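Local coordinates for protein endo-polygalacturonase (Pectobacterium carotovorum subsp. carotovorum, PDB 1BHE) that cuts the 1,4-alpha-D-galacturonosyl chains of polygalacturonic acid by hydrolysis and takes part in the maceration and soft-rotting of plant tissue, at residues A[221-226]-A[249-254]; A[275-280]-A[304-309]; A[173-178]-A[200-205]. One frame throughout, in Å; residues are numbered along the deposited sequence.

Contact 1: residues A[221-226]-A[249-254]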
loop_
_atom_site.group_PDB
_atom_site.type_symbol
_atom_site.label_atom_id
_atom_site.label_comp_id
_atom_site.label_asym_id
_atom_site.label_seq_id
_atom_site.Cartn_x
_atom_site.Cartn_y
_atom_site.Cartn_z
ATOM N N THR A 221 -7.059 -6.766 -2.420
ATOM C CA THR A 221 -7.788 -5.505 -2.242
ATOM C C THR A 221 -8.395 -5.055 -3.559
ATOM O O THR A 221 -8.547 -5.879 -4.468
ATOM C CB THR A 221 -6.825 -4.444 -1.672
ATOM O OG1 THR A 221 -7.525 -3.236 -1.363
ATOM C CG2 THR A 221 -5.697 -4.140 -2.655
ATOM N N GLY A 222 -8.781 -3.794 -3.653
ATOM C CA GLY A 222 -9.408 -3.270 -4.853
ATOM C C GLY A 222 -8.382 -2.702 -5.822
ATOM O O GLY A 222 -8.364 -3.104 -6.986
ATOM N N ASP A 223 -7.560 -1.766 -5.360
ATOM C CA ASP A 223 -6.581 -1.137 -6.256
ATOM C C ASP A 223 -5.207 -1.760 -6.078
ATOM O O ASP A 223 -5.139 -2.974 -5.868
ATOM C CB ASP A 223 -6.604 0.381 -6.090
ATOM C CG ASP A 223 -7.824 1.023 -6.731
ATOM O OD1 ASP A 223 -8.713 0.310 -7.254
ATOM O OD2 ASP A 223 -7.925 2.268 -6.723
ATOM N N ASP A 224 -4.122 -1.025 -6.308
ATOM C CA ASP A 224 -2.795 -1.636 -6.302
ATOM C C ASP A 224 -2.489 -2.419 -5.037
ATOM O O ASP A 224 -2.663 -1.907 -3.938
ATOM C CB ASP A 224 -1.712 -0.568 -6.502
ATOM C CG ASP A 224 -1.598 -0.170 -7.963
ATOM O OD1 ASP A 224 -1.635 -1.072 -8.830
ATOM O OD2 ASP A 224 -1.467 1.041 -8.231
ATOM N N ASN A 225 -1.983 -3.640 -5.202
ATOM C CA ASN A 225 -1.611 -4.456 -4.044
ATOM C C ASN A 225 -0.442 -3.763 -3.348
ATOM O O ASN A 225 -0.406 -3.594 -2.128
ATOM C CB ASN A 225 -1.297 -5.885 -4.472
ATOM C CG ASN A 225 -2.454 -6.545 -5.199
ATOM O OD1 ASN A 225 -2.780 -6.174 -6.332
ATOM N ND2 ASN A 225 -3.088 -7.523 -4.563
ATOM N N VAL A 226 0.527 -3.336 -4.143
ATOM C CA VAL A 226 1.682 -2.559 -3.737
ATOM C C VAL A 226 1.908 -1.518 -4.844
ATOM O O VAL A 226 1.859 -1.861 -6.030
ATOM C CB VAL A 226 2.979 -3.362 -3.548
ATOM C CG1 VAL A 226 4.211 -2.453 -3.442
ATOM C CG2 VAL A 226 2.955 -4.249 -2.313
ATOM N N THR A 249 -6.961 -10.445 -5.400
ATOM C CA THR A 249 -7.538 -9.404 -6.241
ATOM C C THR A 249 -6.751 -8.106 -6.061
ATOM O O THR A 249 -6.074 -7.902 -5.049
ATOM C CB THR A 249 -9.019 -9.120 -5.951
ATOM O OG1 THR A 249 -9.144 -8.658 -4.600
ATOM C CG2 THR A 249 -9.867 -10.363 -6.156
ATOM N N GLY A 250 -6.902 -7.207 -7.025
ATOM C CA GLY A 250 -6.227 -5.917 -6.948
ATOM C C GLY A 250 -5.702 -5.482 -8.307
ATOM O O GLY A 250 -5.986 -6.125 -9.321
ATOM N N HIS A 251 -4.946 -4.384 -8.319
ATOM C CA HIS A 251 -4.440 -3.858 -9.582
ATOM C C HIS A 251 -2.973 -4.185 -9.817
ATOM O O HIS A 251 -2.430 -3.735 -10.829
ATOM C CB HIS A 251 -4.739 -2.364 -9.709
ATOM C CG HIS A 251 -6.192 -2.045 -9.938
ATOM N ND1 HIS A 251 -6.646 -0.747 -10.018
ATOM C CD2 HIS A 251 -7.280 -2.818 -10.111
ATOM C CE1 HIS A 251 -7.954 -0.737 -10.214
ATOM N NE2 HIS A 251 -8.362 -1.990 -10.278
ATOM N N GLY A 252 -2.342 -4.982 -8.953
ATOM C CA GLY A 252 -0.986 -5.402 -9.199
ATOM C C GLY A 252 0.144 -5.044 -8.268
ATOM O O GLY A 252 0.034 -4.322 -7.282
ATOM N N MET A 253 1.292 -5.635 -8.592
ATOM C CA MET A 253 2.587 -5.351 -7.983
ATOM C C MET A 253 3.152 -4.224 -8.846
ATOM O O MET A 253 3.789 -4.466 -9.877
ATOM C CB MET A 253 3.472 -6.590 -7.986
ATOM C CG MET A 253 4.937 -6.368 -7.638
ATOM S SD MET A 253 5.158 -5.625 -6.002
ATOM C CE MET A 253 5.792 -4.012 -6.445
ATOM N N SER A 254 2.767 -2.988 -8.521
ATOM C CA SER A 254 3.063 -1.843 -9.347
ATOM C C SER A 254 4.100 -0.837 -8.878
ATOM O O SER A 254 4.424 -0.664 -7.711
ATOM C CB SER A 254 1.746 -1.054 -9.576
ATOM O OG SER A 254 0.726 -1.899 -10.083
#

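Contact 2: residues A[275-280]-A[304-309]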
loop_
_atom_site.group_PDB
_atom_site.type_symbol
_atom_site.label_atom_id
_atom_site.label_comp_id
_atom_site.label_asym_id
_atom_site.label_seq_id
_atom_site.Cartn_x
_atom_site.Cartn_y
_atom_site.Cartn_z
ATOM N N THR A 275 -5.469 -11.265 -9.533
ATOM C CA THR A 275 -5.074 -9.865 -9.664
ATOM C C THR A 275 -5.339 -9.423 -11.095
ATOM O O THR A 275 -4.997 -10.195 -12.005
ATOM C CB THR A 275 -3.580 -9.682 -9.329
ATOM O OG1 THR A 275 -3.161 -10.708 -8.416
ATOM C CG2 THR A 275 -3.321 -8.330 -8.682
ATOM N N THR A 276 -5.909 -8.241 -11.331
ATOM C CA THR A 276 -6.190 -7.874 -12.721
ATOM C C THR A 276 -4.924 -7.566 -13.506
ATOM O O THR A 276 -4.872 -7.858 -14.705
ATOM C CB THR A 276 -7.245 -6.779 -12.904
ATOM O OG1 THR A 276 -6.645 -5.511 -13.162
ATOM C CG2 THR A 276 -8.154 -6.706 -11.695
ATOM N N ASN A 277 -3.913 -6.997 -12.868
ATOM C CA ASN A 277 -2.619 -6.745 -13.493
ATOM C C ASN A 277 -1.581 -7.512 -12.663
ATOM O O ASN A 277 -1.782 -7.684 -11.455
ATOM C CB ASN A 277 -2.241 -5.275 -13.557
ATOM C CG ASN A 277 -3.286 -4.359 -14.139
ATOM O OD1 ASN A 277 -3.719 -4.529 -15.286
ATOM N ND2 ASN A 277 -3.709 -3.369 -13.360
ATOM N N GLY A 278 -0.509 -7.974 -13.294
ATOM C CA GLY A 278 0.516 -8.722 -12.571
ATOM C C GLY A 278 1.631 -7.789 -12.108
ATOM O O GLY A 278 1.551 -7.155 -11.050
ATOM N N LEU A 279 2.673 -7.725 -12.926
ATOM C CA LEU A 279 3.833 -6.877 -12.685
ATOM C C LEU A 279 3.701 -5.611 -13.525
ATOM O O LEU A 279 3.650 -5.667 -14.756
ATOM C CB LEU A 279 5.115 -7.633 -13.030
ATOM C CG LEU A 279 5.267 -9.039 -12.442
ATOM C CD1 LEU A 279 6.450 -9.761 -13.083
ATOM C CD2 LEU A 279 5.440 -8.978 -10.934
ATOM N N ARG A 280 3.635 -4.456 -12.861
ATOM C CA ARG A 280 3.399 -3.223 -13.588
ATOM C C ARG A 280 4.288 -2.036 -13.284
ATOM O O ARG A 280 4.634 -1.717 -12.155
ATOM C CB ARG A 280 1.933 -2.836 -13.302
ATOM C CG ARG A 280 1.449 -1.605 -14.047
ATOM C CD ARG A 280 -0.081 -1.615 -14.070
ATOM N NE ARG A 280 -0.616 -1.220 -12.762
ATOM C CZ ARG A 280 -1.814 -0.660 -12.627
ATOM N NH1 ARG A 280 -2.560 -0.459 -13.712
ATOM N NH2 ARG A 280 -2.264 -0.311 -11.431
ATOM N N VAL A 304 -4.810 -13.856 -14.061
ATOM C CA VAL A 304 -4.375 -12.471 -14.163
ATOM C C VAL A 304 -4.518 -12.010 -15.611
ATOM O O VAL A 304 -3.792 -12.469 -16.491
ATOM C CB VAL A 304 -2.915 -12.326 -13.690
ATOM C CG1 VAL A 304 -2.387 -10.918 -13.899
ATOM C CG2 VAL A 304 -2.784 -12.728 -12.224
ATOM N N ALA A 305 -5.441 -11.095 -15.873
ATOM C CA ALA A 305 -5.711 -10.591 -17.210
ATOM C C ALA A 305 -4.526 -9.955 -17.912
ATOM O O ALA A 305 -4.343 -10.152 -19.116
ATOM C CB ALA A 305 -6.867 -9.584 -17.164
ATOM N N LYS A 306 -3.738 -9.146 -17.220
ATOM C CA LYS A 306 -2.584 -8.453 -17.783
ATOM C C LYS A 306 -1.345 -8.749 -16.945
ATOM O O LYS A 306 -1.006 -7.991 -16.034
ATOM C CB LYS A 306 -2.856 -6.944 -17.795
ATOM C CG LYS A 306 -3.832 -6.455 -18.847
ATOM C CD LYS A 306 -3.807 -4.943 -19.006
ATOM C CE LYS A 306 -5.166 -4.422 -19.444
ATOM N NZ LYS A 306 -5.055 -3.459 -20.578
ATOM N N PRO A 307 -0.683 -9.873 -17.206
ATOM C CA PRO A 307 0.425 -10.341 -16.401
ATOM C C PRO A 307 1.610 -9.403 -16.332
ATOM O O PRO A 307 2.249 -9.287 -15.281
ATOM C CB PRO A 307 0.781 -11.706 -16.986
ATOM C CG PRO A 307 0.166 -11.741 -18.340
ATOM C CD PRO A 307 -1.043 -10.850 -18.265
ATOM N N ILE A 308 1.973 -8.755 -17.431
ATOM C CA ILE A 308 3.075 -7.808 -17.469
ATOM C C ILE A 308 2.576 -6.520 -18.121
ATOM O O ILE A 308 2.028 -6.547 -19.224
ATOM C CB ILE A 308 4.333 -8.288 -18.212
ATOM C CG1 ILE A 308 4.941 -9.525 -17.553
ATOM C CG2 ILE A 308 5.372 -7.170 -18.286
ATOM C CD1 ILE A 308 6.107 -10.150 -18.286
ATOM N N VAL A 309 2.723 -5.401 -17.420
ATOM C CA VAL A 309 2.326 -4.105 -17.938
ATOM C C VAL A 309 3.441 -3.078 -17.728
ATOM O O VAL A 309 3.825 -2.768 -16.603
ATOM C CB VAL A 309 1.050 -3.512 -17.312
ATOM C CG1 VAL A 309 0.746 -2.129 -17.896
ATOM C CG2 VAL A 309 -0.178 -4.395 -17.480
HETATM O O HOH W 1 -7.661 -10.949 -13.888
#

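Contact 3: residues A[173-178]-A[200-205]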
loop_
_atom_site.group_PDB
_atom_site.type_symbol
_atom_site.label_atom_id
_atom_site.label_comp_id
_atom_site.label_asym_id
_atom_site.label_seq_id
_atom_site.Cartn_x
_atom_site.Cartn_y
_atom_site.Cartn_z
ATOM N N PRO A 173 -10.889 2.435 4.205
ATOM C CA PRO A 173 -11.609 3.473 3.484
ATOM C C PRO A 173 -10.781 4.029 2.329
ATOM O O PRO A 173 -11.319 4.345 1.271
ATOM C CB PRO A 173 -11.912 4.541 4.524
ATOM C CG PRO A 173 -11.740 3.852 5.842
ATOM C CD PRO A 173 -10.626 2.854 5.600
ATOM N N ASN A 174 -9.476 4.144 2.520
ATOM C CA ASN A 174 -8.548 4.652 1.507
ATOM C C ASN A 174 -7.349 3.705 1.459
ATOM O O ASN A 174 -7.560 2.501 1.671
ATOM C CB ASN A 174 -8.177 6.077 1.865
ATOM C CG ASN A 174 -7.529 6.956 0.832
ATOM O OD1 ASN A 174 -6.440 6.677 0.334
ATOM N ND2 ASN A 174 -8.177 8.081 0.512
ATOM N N PHE A 175 -6.151 4.176 1.143
ATOM C CA PHE A 175 -4.995 3.272 1.126
ATOM C C PHE A 175 -4.825 2.626 2.499
ATOM O O PHE A 175 -5.112 3.271 3.505
ATOM C CB PHE A 175 -3.737 4.036 0.716
ATOM C CG PHE A 175 -3.747 4.638 -0.663
ATOM C CD1 PHE A 175 -4.805 4.482 -1.542
ATOM C CD2 PHE A 175 -2.642 5.371 -1.084
ATOM C CE1 PHE A 175 -4.780 5.052 -2.801
ATOM C CE2 PHE A 175 -2.608 5.934 -2.347
ATOM C CZ PHE A 175 -3.676 5.778 -3.208
ATOM N N HIS A 176 -4.362 1.378 2.542
ATOM C CA HIS A 176 -4.183 0.684 3.811
ATOM C C HIS A 176 -2.943 1.164 4.559
ATOM O O HIS A 176 -3.013 1.507 5.741
ATOM C CB HIS A 176 -4.077 -0.834 3.610
ATOM C CG HIS A 176 -5.337 -1.493 3.135
ATOM N ND1 HIS A 176 -5.825 -1.340 1.860
ATOM C CD2 HIS A 176 -6.195 -2.323 3.778
ATOM C CE1 HIS A 176 -6.943 -2.046 1.730
ATOM N NE2 HIS A 176 -7.196 -2.651 2.876
ATOM N N VAL A 177 -1.786 1.085 3.899
ATOM C CA VAL A 177 -0.513 1.453 4.509
ATOM C C VAL A 177 0.298 2.349 3.573
ATOM O O VAL A 177 0.529 2.025 2.405
ATOM C CB VAL A 177 0.377 0.240 4.851
ATOM C CG1 VAL A 177 1.640 0.687 5.593
ATOM C CG2 VAL A 177 -0.321 -0.827 5.679
ATOM N N VAL A 178 0.750 3.485 4.095
ATOM C CA VAL A 178 1.567 4.436 3.355
ATOM C C VAL A 178 2.822 4.736 4.180
ATOM O O VAL A 178 2.718 5.039 5.365
ATOM C CB VAL A 178 0.837 5.763 3.060
ATOM C CG1 VAL A 178 1.794 6.797 2.467
ATOM C CG2 VAL A 178 -0.349 5.563 2.121
ATOM N N ASN A 200 -9.711 2.956 -4.731
ATOM C CA ASN A 200 -8.821 3.784 -3.921
ATOM C C ASN A 200 -8.309 3.074 -2.675
ATOM O O ASN A 200 -8.161 3.697 -1.622
ATOM C CB ASN A 200 -9.615 5.038 -3.525
ATOM C CG ASN A 200 -8.779 6.272 -3.322
ATOM O OD1 ASN A 200 -7.870 6.548 -4.100
ATOM N ND2 ASN A 200 -9.114 7.030 -2.280
ATOM N N THR A 201 -8.061 1.775 -2.775
ATOM C CA THR A 201 -7.667 0.973 -1.620
ATOM C C THR A 201 -6.317 0.293 -1.770
ATOM O O THR A 201 -6.167 -0.888 -1.432
ATOM C CB THR A 201 -8.759 -0.102 -1.392
ATOM O OG1 THR A 201 -9.023 -0.721 -2.658
ATOM C CG2 THR A 201 -10.031 0.523 -0.846
ATOM N N ASP A 202 -5.304 1.053 -2.200
ATOM C CA ASP A 202 -3.960 0.495 -2.337
ATOM C C ASP A 202 -3.573 -0.203 -1.032
ATOM O O ASP A 202 -3.924 0.286 0.047
ATOM C CB ASP A 202 -2.917 1.553 -2.661
ATOM C CG ASP A 202 -3.014 2.164 -4.037
ATOM O OD1 ASP A 202 -3.986 1.903 -4.773
ATOM O OD2 ASP A 202 -2.102 2.932 -4.410
ATOM N N GLY A 203 -2.842 -1.304 -1.166
ATOM C CA GLY A 203 -2.423 -2.069 -0.004
ATOM C C GLY A 203 -1.283 -1.415 0.755
ATOM O O GLY A 203 -1.478 -0.904 1.861
ATOM N N ILE A 204 -0.065 -1.511 0.230
ATOM C CA ILE A 204 1.114 -0.937 0.851
ATOM C C ILE A 204 1.885 -0.095 -0.168
ATOM O O ILE A 204 2.384 -0.642 -1.152
ATOM C CB ILE A 204 2.094 -1.985 1.422
ATOM C CG1 ILE A 204 1.427 -2.887 2.464
ATOM C CG2 ILE A 204 3.284 -1.258 2.045
ATOM C CD1 ILE A 204 2.312 -3.995 2.988
ATOM N N ASP A 205 2.026 1.199 0.093
ATOM C CA ASP A 205 2.681 2.115 -0.821
ATOM C C ASP A 205 3.815 2.936 -0.205
ATOM O O ASP A 205 3.580 3.971 0.422
ATOM C CB ASP A 205 1.705 3.158 -1.374
ATOM C CG ASP A 205 0.541 2.729 -2.221
ATOM O OD1 ASP A 205 0.318 1.535 -2.476
ATOM O OD2 ASP A 205 -0.210 3.625 -2.693
HETATM O O HOH W 2 -11.459 6.208 -0.813
#

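Contact 1: residues A[221-226]-A[249-254]
Val226 and Met253 form a parallel beta bridge, their CA atoms 5.2 Å apart, where the loops after strands 218-220 and 245-247 run into strands 226-230 and 253-256. Ser254 N donates to Val226 O at 2.9 Å; Gly252 O receives two weak bonds, from Asn225 N and Val226 N. Before the bridge Asp224 lies nearest His251 but Gly222 nearest Gly250, so the loops shift by one residue around Asp223. Thr249 OG1 gives to Thr221 O, and His251 N reaches Asp223 O from well above the carbonyl plane. Asn225 clamps the loop opposite with both ends of its amide. OD1 takes Gly252 N in its carbonyl plane at 2.9 Å, and ND2, which also serves Ile219 O, donates to Thr249 O at 3.0 Å. Thr221 N meets that same Thr249 O on the opposite face, so two donors grip one carbonyl. Ser254 OG comes to Asp224 OD1 from above the carboxylate at 2.8 Å; Arg280 and Lys282 are further partners of this acid.

Asp223 and His251 run side by side, pointing the same way, with carboxylate and ring planes 20° apart. Gly222 O and Asp223 CA lie over one ring face, CA 4.0 Å from the centroid in a CH-pi contact, while Asp223 OD1 approaches His251 CE1 at 3.2 Å. A salt bridge from OD1 to Arg199 and a bond from Asn200 N to OD2 hold the carboxylate. This pair, the predicted proton donor Asp223 and the inferred active-site His251, belongs to the family 28 catalytic site on the flank of the parallel beta-helix.

Contact 2: residues A[275-280]-A[304-309]
Arg280 lies against Val309 across two neighbouring strands, both side chains pointing the same way. Its CB begins beside Val309 O, at 3.8 Å. CG, anti to the backbone N (chi1 -176°), carries the chain past Val309, 3.8 Å from Val309 CB, and CD packs equally on Val309 CB and CG1. A bend at chi3 (76°) then swings NE off the valine toward Ser254 OG, to which it hydrogen-bonds. At the tip NH2 makes a salt bridge to Asp224 OD1. NH1 sits 3.1 Å from Asn277 ND2, which lies above one face of the guanidinium toward its rim; both are donors, so this is close packing rather than a bond. Two outside acceptors therefore fix the rotation of the guanidinium, which comes close to the His251 side chain.

Asn277 divides its amide: ND2 gives to His251 O, while OD1 leans on the aliphatic part of Lys306, 3.6 Å from Lys306 CB. Val304 CG1 rests 3.5 Å from Gly278 N. Leu279 and Ile308 form the opposite face, and both touch Phe330 of strand 324-335. The backbones are joined by Lys306 N to Thr276 O, Gly278 N to Lys306 O, Leu279 N to Pro307 O and a nearly straight Val309 N to Leu279 O at 2.8 Å. At the outer end a water takes Ala305 N at 3.0 Å and returns a weak bond to Thr275 O. Each chain turns a corner, one at Gly278 and Leu279 and the other at Pro307, and the corners meet at Gly278 and Pro307, CA atoms 4.2 Å apart. Corners stacked coil on coil and leading into parallel strands fit the right-handed parallel beta-helix of family 28, here beside the active site.

Contact 3: residues A[173-178]-A[200-205]
Pro173 O is tied to Asn200 ND2 by a water that donates to the carbonyl and accepts from the amide. Next, Asn174 OD1 receives Phe175 N on an in-plane lone pair at 2.6 Å, while its ND2, which serves Thr150 OG1, passes 3.1 Å from Asn200 ND2, a contact of two donors. Phe175, with CG anti to the carbonyl carbon (chi1 -62°), lies side by side with Asp202. Ring and carboxylate are only 6° from parallel: Asp202 CB sits 3.8 Å from the ring centroid in a CH-pi contact, and OD2 rides above the rim near CZ. Asn200 O comes to the ring edge, and the Asp205 side chain crosses at about a right angle, its carboxylate plane 61° from the ring and OD2 3.3 Å from Phe175 CE2. The stack joins successive coils of the family's parallel beta-helix; the Asp202 side chain also touches the predicted proton donor Asp223. His176 holds the next loop mainly by one carbonyl: its N reaches Asp202 O at 2.8 Å almost straight, and ND1 comes to the same oxygen at 3.1 Å, with that oxygen in the ring plane, and bonds weakly to Thr201 O. NE2 is taken by Thr194 OG1. Val177 N bonds to Gly203 O, Asp205 N returns a bond to Val177 O, and Val177 CB packs on Ile204 CG1 at 4.1 Å. Val178 CA points its hydrogen at Asp205 O.

All three contacts join consecutive coils on one flank of the beta-helix, in the order contact 3, contact 1, contact 2. The centre of contact 3 lies about 4 Å from that of the chain, contact 1 about 8 Å and contact 2 about 17 Å, and only contact 2 has exposed residues. Contacts 3 and 1 meet through Asn200 and Thr201 against Asp223 and Thr221; contacts 1 and 2 join where strand 253-256 of the one pairs with 277-282 of the other. Chemistry shifts accordingly: an aromatic ring stacked on one carboxylate and crossed by another in contact 3, the predicted proton donor beside the probable active-site histidine in contact 1, basic and aliphatic packing in contact 2.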